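Local coordinates for protein VP2 (Primate bocaparvovirus 1, PDB 7L0Y) that self-assembles in 60 copies into the T=1 icosahedral capsid, about 26 nm across, that forms the shell of human bocavirus 1, at residues W71-F76 and F165-I170; L110-I115 and N125-A130; G347-N352 and I500-Y505. All coordinates share one frame; numbering follows the deposited sequence.

Interaction 1. Residues W71-F76 and F165-I170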
loop_
_atom_site.group_PDB
_atom_site.type_symbol
_atom_site.label_atom_id
_atom_site.label_comp_id
_atom_site.label_asym_id
_atom_site.label_seq_id
_atom_site.Cartn_x
_atom_site.Cartn_y
_atom_site.Cartn_z
ATOM N N TRP A 71 55.210 58.844 -67.412
ATOM C CA TRP A 71 54.326 57.694 -67.454
ATOM C C TRP A 71 53.992 57.246 -68.876
ATOM O O TRP A 71 54.041 58.013 -69.836
ATOM C CB TRP A 71 53.040 58.022 -66.717
ATOM C CG TRP A 71 53.227 58.167 -65.266
ATOM C CD1 TRP A 71 53.586 59.290 -64.600
ATOM C CD2 TRP A 71 53.021 57.163 -64.284
ATOM N NE1 TRP A 71 53.646 59.043 -63.263
ATOM C CE2 TRP A 71 53.291 57.743 -63.038
ATOM C CE3 TRP A 71 52.638 55.828 -64.335
ATOM C CZ2 TRP A 71 53.190 57.037 -61.858
ATOM C CZ3 TRP A 71 52.547 55.130 -63.167
ATOM C CH2 TRP A 71 52.826 55.728 -61.945
ATOM N N THR A 72 53.631 55.973 -68.985
ATOM C CA THR A 72 53.021 55.391 -70.168
ATOM C C THR A 72 51.725 54.721 -69.745
ATOM O O THR A 72 51.457 54.546 -68.559
ATOM C CB THR A 72 53.926 54.365 -70.865
ATOM O OG1 THR A 72 54.295 53.335 -69.944
ATOM C CG2 THR A 72 55.166 55.007 -71.410
ATOM N N TYR A 73 50.906 54.361 -70.722
ATOM C CA TYR A 73 49.578 53.862 -70.415
ATOM C C TYR A 73 49.171 52.786 -71.406
ATOM O O TYR A 73 49.698 52.694 -72.512
ATOM C CB TYR A 73 48.555 55.002 -70.417
ATOM C CG TYR A 73 48.400 55.658 -71.757
ATOM C CD1 TYR A 73 47.408 55.257 -72.633
ATOM C CD2 TYR A 73 49.264 56.657 -72.160
ATOM C CE1 TYR A 73 47.273 55.839 -73.848
ATOM C CE2 TYR A 73 49.136 57.244 -73.378
ATOM C CZ TYR A 73 48.142 56.835 -74.220
ATOM O OH TYR A 73 48.008 57.428 -75.447
ATOM N N PHE A 74 48.215 51.970 -70.978
ATOM C CA PHE A 74 47.573 50.963 -71.806
ATOM C C PHE A 74 46.304 51.527 -72.421
ATOM O O PHE A 74 45.489 52.141 -71.730
ATOM C CB PHE A 74 47.237 49.717 -70.990
ATOM C CG PHE A 74 48.431 48.969 -70.511
ATOM C CD1 PHE A 74 49.020 48.015 -71.303
ATOM C CD2 PHE A 74 48.972 49.220 -69.273
ATOM C CE1 PHE A 74 50.135 47.341 -70.882
ATOM C CE2 PHE A 74 50.080 48.531 -68.843
ATOM C CZ PHE A 74 50.659 47.588 -69.647
ATOM N N ASN A 75 46.140 51.316 -73.720
ATOM C CA ASN A 75 44.936 51.709 -74.439
ATOM C C ASN A 75 44.300 50.477 -75.064
ATOM O O ASN A 75 44.842 49.904 -76.012
ATOM C CB ASN A 75 45.251 52.750 -75.501
ATOM C CG ASN A 75 44.016 53.280 -76.162
ATOM O OD1 ASN A 75 42.944 53.292 -75.570
ATOM N ND2 ASN A 75 44.153 53.725 -77.395
ATOM N N PHE A 76 43.150 50.076 -74.539
ATOM C CA PHE A 76 42.414 48.927 -75.042
ATOM C C PHE A 76 41.276 49.295 -75.976
ATOM O O PHE A 76 40.505 48.415 -76.353
ATOM C CB PHE A 76 41.887 48.097 -73.881
ATOM C CG PHE A 76 42.961 47.484 -73.070
ATOM C CD1 PHE A 76 43.517 46.282 -73.444
ATOM C CD2 PHE A 76 43.455 48.130 -71.960
ATOM C CE1 PHE A 76 44.518 45.725 -72.703
ATOM C CE2 PHE A 76 44.455 47.578 -71.224
ATOM C CZ PHE A 76 44.989 46.376 -71.592
ATOM N N PHE A 165 52.737 54.160 -75.235
ATOM C CA PHE A 165 53.014 55.543 -75.573
ATOM C C PHE A 165 53.100 56.378 -74.316
ATOM O O PHE A 165 52.537 56.022 -73.291
ATOM C CB PHE A 165 51.925 56.110 -76.474
ATOM C CG PHE A 165 52.128 55.811 -77.923
ATOM C CD1 PHE A 165 52.686 56.754 -78.761
ATOM C CD2 PHE A 165 51.761 54.587 -78.448
ATOM C CE1 PHE A 165 52.875 56.484 -80.098
ATOM C CE2 PHE A 165 51.946 54.310 -79.787
ATOM C CZ PHE A 165 52.504 55.260 -80.614
ATOM N N GLN A 166 53.829 57.484 -74.403
ATOM C CA GLN A 166 53.948 58.394 -73.285
ATOM C C GLN A 166 52.629 59.095 -73.020
ATOM O O GLN A 166 51.932 59.518 -73.940
ATOM C CB GLN A 166 55.019 59.423 -73.581
ATOM C CG GLN A 166 55.325 60.286 -72.425
ATOM C CD GLN A 166 56.425 61.238 -72.725
ATOM O OE1 GLN A 166 56.962 61.253 -73.823
ATOM N NE2 GLN A 166 56.795 62.022 -71.745
ATOM N N TYR A 167 52.304 59.232 -71.747
ATOM C CA TYR A 167 51.130 59.967 -71.329
ATOM C C TYR A 167 51.408 61.460 -71.299
ATOM O O TYR A 167 52.490 61.905 -70.921
ATOM C CB TYR A 167 50.669 59.473 -69.966
ATOM C CG TYR A 167 49.584 60.289 -69.330
ATOM C CD1 TYR A 167 48.331 60.377 -69.900
ATOM C CD2 TYR A 167 49.785 60.890 -68.111
ATOM C CE1 TYR A 167 47.340 61.097 -69.302
ATOM C CE2 TYR A 167 48.806 61.593 -67.511
ATOM C CZ TYR A 167 47.582 61.696 -68.104
ATOM O OH TYR A 167 46.594 62.406 -67.488
ATOM N N GLY A 168 50.421 62.223 -71.725
ATOM C CA GLY A 168 50.522 63.663 -71.742
ATOM C C GLY A 168 49.138 64.228 -71.907
ATOM O O GLY A 168 48.197 63.515 -72.262
ATOM N N TYR A 169 49.015 65.517 -71.635
ATOM C CA TYR A 169 47.713 66.149 -71.659
ATOM C C TYR A 169 47.892 67.634 -71.880
ATOM O O TYR A 169 48.962 68.196 -71.650
ATOM C CB TYR A 169 46.932 65.868 -70.372
ATOM C CG TYR A 169 47.601 66.362 -69.118
ATOM C CD1 TYR A 169 47.352 67.630 -68.633
ATOM C CD2 TYR A 169 48.480 65.555 -68.419
ATOM C CE1 TYR A 169 47.949 68.075 -67.496
ATOM C CE2 TYR A 169 49.087 65.994 -67.282
ATOM C CZ TYR A 169 48.823 67.255 -66.822
ATOM O OH TYR A 169 49.436 67.708 -65.686
ATOM N N ILE A 170 46.817 68.259 -72.340
ATOM C CA ILE A 170 46.793 69.685 -72.640
ATOM C C ILE A 170 46.276 70.401 -71.397
ATOM O O ILE A 170 45.102 70.224 -71.039
ATOM C CB ILE A 170 45.921 69.973 -73.865
ATOM C CG1 ILE A 170 46.525 69.291 -75.092
ATOM C CG2 ILE A 170 45.795 71.453 -74.095
ATOM C CD1 ILE A 170 45.603 69.224 -76.275
#
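Thr72 and Gln166 form an antiparallel non-hydrogen-bonded pair, with CA atoms 4.4 Å apart, where strands 71-74 and 161-169 meet at an angle of 104° between their local axes. The first strand belongs to the jelly-roll barrel of the parvovirus capsid protein. It probably corresponds to strand C, since its other partner is strand 424-429, which would be strand H. The strands cross steeply, and the pairing is brief. One strong bond marks it, from Tyr167 N to Trp71 O at 2.9 Å. It is almost straight at the hydrogen (177°), but the donor sits above the carbonyl plane. The bond from Tyr73 N to Phe165 O is weak. Thr72 CA also makes a CA-H...O contact with Phe165 O.

Tyr73 carries most of the side-chain packing. Its CG lies between the backbone N and the carbonyl carbon (chi1 63°), which brings the CD2-CE2 side of the ring against segment 165-170. Its CD2 is 3.8 Å from Tyr167 CB, and the two tyrosine side chains run roughly perpendicular. Tyr73 CE2 also packs on Phe165 CB. Both phenols have partners beyond the contact: Tyr73 OH bonds to Asp152 OD2, and Tyr167 OH to Pro143 O. Thr72 OG1 bonds to Ile427 O and Thr41 OG1, while the methyl Thr72 CG2 lies 3.4 Å from Phe165 O. Val244 of a neighbouring subunit packs on Tyr73, and Pro245 of the same subunit on Phe165. Gln166 O lies in the plane of the Tyr73 ring, at its edge, 3.6 Å from Tyr73 CE2.

Interaction 2. Residues L110-I115 and N125-A130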
loop_
_atom_site.group_PDB
_atom_site.type_symbol
_atom_site.label_atom_id
_atom_site.label_comp_id
_atom_site.label_asym_id
_atom_site.label_seq_id
_atom_site.Cartn_x
_atom_site.Cartn_y
_atom_site.Cartn_z
ATOM N N LEU A 110 56.377 40.105 -65.328
ATOM C CA LEU A 110 57.121 41.324 -65.578
ATOM C C LEU A 110 58.609 41.026 -65.621
ATOM O O LEU A 110 59.109 40.178 -64.880
ATOM C CB LEU A 110 56.833 42.362 -64.499
ATOM C CG LEU A 110 55.515 43.128 -64.551
ATOM C CD1 LEU A 110 55.249 43.534 -65.974
ATOM C CD2 LEU A 110 54.377 42.292 -64.052
ATOM N N GLN A 111 59.317 41.723 -66.491
ATOM C CA GLN A 111 60.761 41.631 -66.582
ATOM C C GLN A 111 61.344 43.025 -66.683
ATOM O O GLN A 111 61.059 43.744 -67.639
ATOM C CB GLN A 111 61.178 40.823 -67.795
ATOM C CG GLN A 111 60.915 39.364 -67.689
ATOM C CD GLN A 111 61.192 38.678 -68.984
ATOM O OE1 GLN A 111 60.990 39.246 -70.049
ATOM N NE2 GLN A 111 61.708 37.474 -68.912
ATOM N N ILE A 112 62.160 43.401 -65.714
ATOM C CA ILE A 112 62.938 44.626 -65.797
ATOM C C ILE A 112 64.364 44.240 -66.147
ATOM O O ILE A 112 64.975 43.413 -65.466
ATOM C CB ILE A 112 62.880 45.439 -64.495
ATOM C CG1 ILE A 112 61.451 45.888 -64.213
ATOM C CG2 ILE A 112 63.743 46.666 -64.629
ATOM C CD1 ILE A 112 60.706 45.000 -63.266
ATOM N N LYS A 113 64.874 44.808 -67.226
ATOM C CA LYS A 113 66.238 44.587 -67.668
ATOM C C LYS A 113 66.992 45.899 -67.561
ATOM O O LYS A 113 66.453 46.960 -67.875
ATOM C CB LYS A 113 66.290 44.095 -69.115
ATOM C CG LYS A 113 65.476 42.864 -69.434
ATOM C CD LYS A 113 66.006 41.622 -68.784
ATOM C CE LYS A 113 67.204 41.083 -69.542
ATOM N NZ LYS A 113 67.674 39.778 -69.009
ATOM N N GLN A 114 68.237 45.827 -67.119
ATOM C CA GLN A 114 69.122 46.974 -67.201
ATOM C C GLN A 114 69.749 47.037 -68.584
ATOM O O GLN A 114 70.142 46.017 -69.148
ATOM C CB GLN A 114 70.201 46.891 -66.130
ATOM C CG GLN A 114 71.122 48.081 -66.098
ATOM C CD GLN A 114 72.107 48.012 -64.962
ATOM O OE1 GLN A 114 72.002 47.158 -64.091
ATOM N NE2 GLN A 114 73.093 48.893 -64.983
ATOM N N ILE A 115 69.818 48.236 -69.139
ATOM C CA ILE A 115 70.368 48.460 -70.468
ATOM C C ILE A 115 71.807 48.914 -70.289
ATOM O O ILE A 115 72.060 49.999 -69.760
ATOM C CB ILE A 115 69.556 49.503 -71.242
ATOM C CG1 ILE A 115 68.103 49.062 -71.361
ATOM C CG2 ILE A 115 70.146 49.705 -72.617
ATOM C CD1 ILE A 115 67.184 50.158 -71.798
ATOM N N ASN A 125 70.654 42.845 -68.944
ATOM C CA ASN A 125 70.687 41.916 -67.834
ATOM C C ASN A 125 69.599 42.250 -66.831
ATOM O O ASN A 125 69.177 43.398 -66.697
ATOM C CB ASN A 125 72.078 41.862 -67.172
ATOM C CG ASN A 125 72.560 43.203 -66.671
ATOM O OD1 ASN A 125 71.788 44.036 -66.210
ATOM N ND2 ASN A 125 73.864 43.412 -66.751
ATOM N N ASN A 126 69.125 41.211 -66.164
ATOM C CA ASN A 126 68.100 41.354 -65.148
ATOM C C ASN A 126 68.602 42.190 -63.987
ATOM O O ASN A 126 69.714 41.996 -63.492
ATOM C CB ASN A 126 67.685 39.986 -64.625
ATOM C CG ASN A 126 66.835 39.226 -65.593
ATOM O OD1 ASN A 126 66.104 39.812 -66.380
ATOM N ND2 ASN A 126 66.931 37.905 -65.554
ATOM N N ASP A 127 67.768 43.129 -63.554
ATOM C CA ASP A 127 67.854 43.707 -62.219
ATOM C C ASP A 127 66.577 43.281 -61.508
ATOM O O ASP A 127 65.485 43.766 -61.802
ATOM C CB ASP A 127 68.049 45.210 -62.281
ATOM C CG ASP A 127 67.146 45.858 -63.277
ATOM O OD1 ASP A 127 66.481 45.117 -64.015
ATOM O OD2 ASP A 127 67.113 47.098 -63.342
ATOM N N LEU A 128 66.729 42.357 -60.560
ATOM C CA LEU A 128 65.574 41.643 -60.036
ATOM C C LEU A 128 64.857 42.458 -58.975
ATOM O O LEU A 128 63.706 42.171 -58.632
ATOM C CB LEU A 128 66.002 40.288 -59.472
ATOM C CG LEU A 128 66.522 39.140 -60.347
ATOM C CD1 LEU A 128 67.678 39.541 -61.212
ATOM C CD2 LEU A 128 66.948 37.978 -59.475
ATOM N N THR A 129 65.516 43.484 -58.445
ATOM C CA THR A 129 64.913 44.255 -57.367
ATOM C C THR A 129 64.230 45.507 -57.893
ATOM O O THR A 129 63.693 46.300 -57.116
ATOM C CB THR A 129 65.970 44.605 -56.326
ATOM O OG1 THR A 129 67.021 45.352 -56.943
ATOM C CG2 THR A 129 66.548 43.345 -55.743
ATOM N N ALA A 130 64.240 45.704 -59.205
ATOM C CA ALA A 130 63.593 46.872 -59.782
ATOM C C ALA A 130 62.087 46.668 -59.865
ATOM O O ALA A 130 61.606 45.573 -60.161
ATOM C CB ALA A 130 64.171 47.161 -61.163
#
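Gln114 and Asn125 form an antiparallel hydrogen-bonded pair in the hairpin of strands 95-118 and 121-126. The hairpin probably comprises the outer end of strand D of the jelly roll and the start of the D-E loop, which in parvoviruses surrounds the channel at the five-fold axis.

The backbone bonds come first. Gln114 N donates to Asn125 O at 2.6 Å, nearly in line with the C=O. The return bond, Asn125 N to Gln114 O, is 3.2 Å long, and its donor lies in the carbonyl plane. One step on, Lys113 and Asn126 form a non-hydrogen-bonded pair. Beyond them Asp127 N reaches Ile112 O weakly. Lys113 CA makes a CA-H...O contact with Asn125 O.

Among polar side chains, Lys113 bends at chi2 (-68°) and chi3 (-79°) and so curls over toward Asn126. Lys113 NZ makes a weak bond of 3.1 Å to Asn126 OD1. The side chains of Asn125 and Gln114 run alongside each other in the same direction. The Asp127 carboxyl group lies across Ile112. Its OD1 is 2.7 Å from Ile112 O and 3.2 Å from the methyl Ile112 CG2.

The apolar contact rests on Ile112. A type I turn from Asp127 to Ala130 brings the chain back, and Ala130 CB lies 3.5 Å from Ile112 CG2.

Two neighbouring subunits flank the hairpin. Gln111 NE2 bonds weakly to Thr129 O of one, and Thr129 O accepts the equivalent weak bond from Gln111 of the other. Within the contact, the two firmer bonds are backbone to backbone, and Lys113 is met weakly by a neutral amide oxygen. The strand pairing therefore rests on the main chain rather than on an ion pair between the segments.

Interaction 3. Residues G347-N352 and I500-Y505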
loop_
_atom_site.group_PDB
_atom_site.type_symbol
_atom_site.label_atom_id
_atom_site.label_comp_id
_atom_site.label_asym_id
_atom_site.label_seq_id
_atom_site.Cartn_x
_atom_site.Cartn_y
_atom_site.Cartn_z
ATOM N N GLY A 347 46.929 52.825 -98.135
ATOM C CA GLY A 347 46.612 52.306 -96.823
ATOM C C GLY A 347 45.423 52.937 -96.143
ATOM O O GLY A 347 45.226 52.721 -94.947
ATOM N N ASN A 348 44.617 53.702 -96.868
ATOM C CA ASN A 348 43.498 54.434 -96.299
ATOM C C ASN A 348 42.192 53.713 -96.590
ATOM O O ASN A 348 42.026 53.127 -97.661
ATOM C CB ASN A 348 43.450 55.858 -96.846
ATOM C CG ASN A 348 43.411 55.892 -98.347
ATOM O OD1 ASN A 348 43.776 54.923 -99.003
ATOM N ND2 ASN A 348 42.952 56.998 -98.905
ATOM N N ILE A 349 41.271 53.760 -95.637
ATOM C CA ILE A 349 39.962 53.140 -95.776
ATOM C C ILE A 349 38.899 54.208 -95.617
ATOM O O ILE A 349 38.833 54.890 -94.590
ATOM C CB ILE A 349 39.756 51.995 -94.776
ATOM C CG1 ILE A 349 40.621 50.808 -95.186
ATOM C CG2 ILE A 349 38.302 51.601 -94.712
ATOM C CD1 ILE A 349 40.560 49.685 -94.259
ATOM N N ILE A 350 38.066 54.337 -96.635
ATOM C CA ILE A 350 36.977 55.296 -96.665
ATOM C C ILE A 350 35.697 54.555 -96.324
ATOM O O ILE A 350 35.400 53.514 -96.917
ATOM C CB ILE A 350 36.873 55.951 -98.047
ATOM C CG1 ILE A 350 38.204 56.590 -98.426
ATOM C CG2 ILE A 350 35.786 56.987 -98.041
ATOM C CD1 ILE A 350 38.273 57.041 -99.848
ATOM N N ALA A 351 34.937 55.081 -95.371
ATOM C CA ALA A 351 33.663 54.468 -95.036
ATOM C C ALA A 351 32.691 54.600 -96.199
ATOM O O ALA A 351 32.567 55.660 -96.813
ATOM C CB ALA A 351 33.078 55.101 -93.778
ATOM N N ASN A 352 31.998 53.517 -96.497
ATOM C CA ASN A 352 31.076 53.446 -97.616
ATOM C C ASN A 352 29.670 53.251 -97.085
ATOM O O ASN A 352 29.483 52.844 -95.935
ATOM C CB ASN A 352 31.446 52.306 -98.574
ATOM C CG ASN A 352 32.749 52.557 -99.293
ATOM O OD1 ASN A 352 33.615 51.689 -99.356
ATOM N ND2 ASN A 352 32.897 53.758 -99.840
ATOM N N ILE A 500 48.731 41.601 -93.957
ATOM C CA ILE A 500 48.010 42.300 -95.009
ATOM C C ILE A 500 46.822 42.996 -94.359
ATOM O O ILE A 500 46.154 42.424 -93.496
ATOM C CB ILE A 500 47.572 41.329 -96.115
ATOM C CG1 ILE A 500 48.758 40.484 -96.581
ATOM C CG2 ILE A 500 46.945 42.065 -97.273
ATOM C CD1 ILE A 500 49.934 41.280 -97.046
ATOM N N GLN A 501 46.622 44.256 -94.686
ATOM C CA GLN A 501 45.500 44.976 -94.127
ATOM C C GLN A 501 44.301 44.922 -95.062
ATOM O O GLN A 501 44.449 44.712 -96.265
ATOM C CB GLN A 501 45.893 46.418 -93.854
ATOM C CG GLN A 501 46.990 46.558 -92.833
ATOM C CD GLN A 501 46.627 45.950 -91.501
ATOM O OE1 GLN A 501 45.498 46.065 -91.040
ATOM N NE2 GLN A 501 47.588 45.294 -90.875
ATOM N N PRO A 502 43.093 45.105 -94.529
ATOM C CA PRO A 502 41.934 45.337 -95.399
ATOM C C PRO A 502 42.106 46.630 -96.178
ATOM O O PRO A 502 42.505 47.653 -95.623
ATOM C CB PRO A 502 40.762 45.417 -94.416
ATOM C CG PRO A 502 41.380 45.755 -93.118
ATOM C CD PRO A 502 42.704 45.066 -93.111
ATOM N N THR A 503 41.862 46.565 -97.484
ATOM C CA THR A 503 42.011 47.756 -98.309
ATOM C C THR A 503 40.685 48.478 -98.504
ATOM O O THR A 503 40.658 49.601 -99.014
ATOM C CB THR A 503 42.628 47.391 -99.657
ATOM O OG1 THR A 503 41.823 46.403 -100.307
ATOM C CG2 THR A 503 44.017 46.853 -99.464
ATOM N N SER A 504 39.581 47.867 -98.102
ATOM C CA SER A 504 38.279 48.479 -98.288
ATOM C C SER A 504 37.492 48.446 -96.991
ATOM O O SER A 504 37.841 47.751 -96.036
ATOM C CB SER A 504 37.471 47.790 -99.395
ATOM O OG SER A 504 37.100 46.478 -99.034
ATOM N N TYR A 505 36.413 49.223 -96.987
ATOM C CA TYR A 505 35.584 49.355 -95.799
ATOM C C TYR A 505 34.803 48.079 -95.523
ATOM O O TYR A 505 34.564 47.727 -94.364
ATOM C CB TYR A 505 34.651 50.549 -95.981
ATOM C CG TYR A 505 33.658 50.758 -94.880
ATOM C CD1 TYR A 505 34.050 51.273 -93.663
ATOM C CD2 TYR A 505 32.324 50.471 -95.069
ATOM C CE1 TYR A 505 33.149 51.477 -92.663
ATOM C CE2 TYR A 505 31.414 50.672 -94.075
ATOM C CZ TYR A 505 31.829 51.176 -92.872
ATOM O OH TYR A 505 30.916 51.380 -91.867
#
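The Tyr505 ring lies flat against the backbone of Ala351 and Asn352, which covers one face. At the ring edge, near its plane, is Ile349 CG2. The contact packs the C-terminal region on an insertion of the jelly-roll fold, without hydrogen bonds between the two segments. Segment 347-352 holds strand 348-350, which pairs antiparallel with strand 335-337. Both lie in the long insertion between what are probably strands G and H. Segment 500-505 is irregular chain following the last long barrel strand, 446-462.

On the covered face, Ala351 CA makes a CH-pi contact, 3.8 Å from the centroid of the Tyr505 ring and 23° off its normal. Asn352 N sits over the same face, displaced toward the rim. The Asn352 and Tyr505 side chains run antiparallel alongside each other, with the amide plane nearly perpendicular to the ring (88°).

Tyr505 CG is anti to the backbone N (chi1 176°), which carries the ring across to Ala351. Ala351 CB adds a contact of 3.8 Å with Tyr505 CE1. The phenol leads beyond the segments, where Tyr505 OH bonds weakly to Pro389 O, and Trp336 of the paired strand also touches this tyrosine. Ile349 makes the other main apolar contact. Its two branches divide the work: Ile349 CG2 is 4.0 Å from Tyr505 CB, and Ile349 CD1 is 4.2 Å from Pro502 CG.

Overall arrangement
Interactions 1 and 2 are both buried. Interaction 3 is partly buried, with some residues open to solvent. The centres of interactions 1 and 3 lie about 15 and 16 Å from the chain's centre, that of interaction 2 about 34 Å. One neighbouring subunit touches interaction 1, and two flank interaction 2. Interactions 1 and 2 both involve strands connected to the jelly-roll core, with centres about 22 Å apart and no direct touch. Interaction 3 uses none of their strands and joins an insertion to the C-terminal chain. The chemistry follows. Interaction 1 combines brief strand pairing with aromatic packing. Interaction 2 is mostly backbone and polar bonding within a hairpin. Interaction 3 relies on apolar and CH-pi packing.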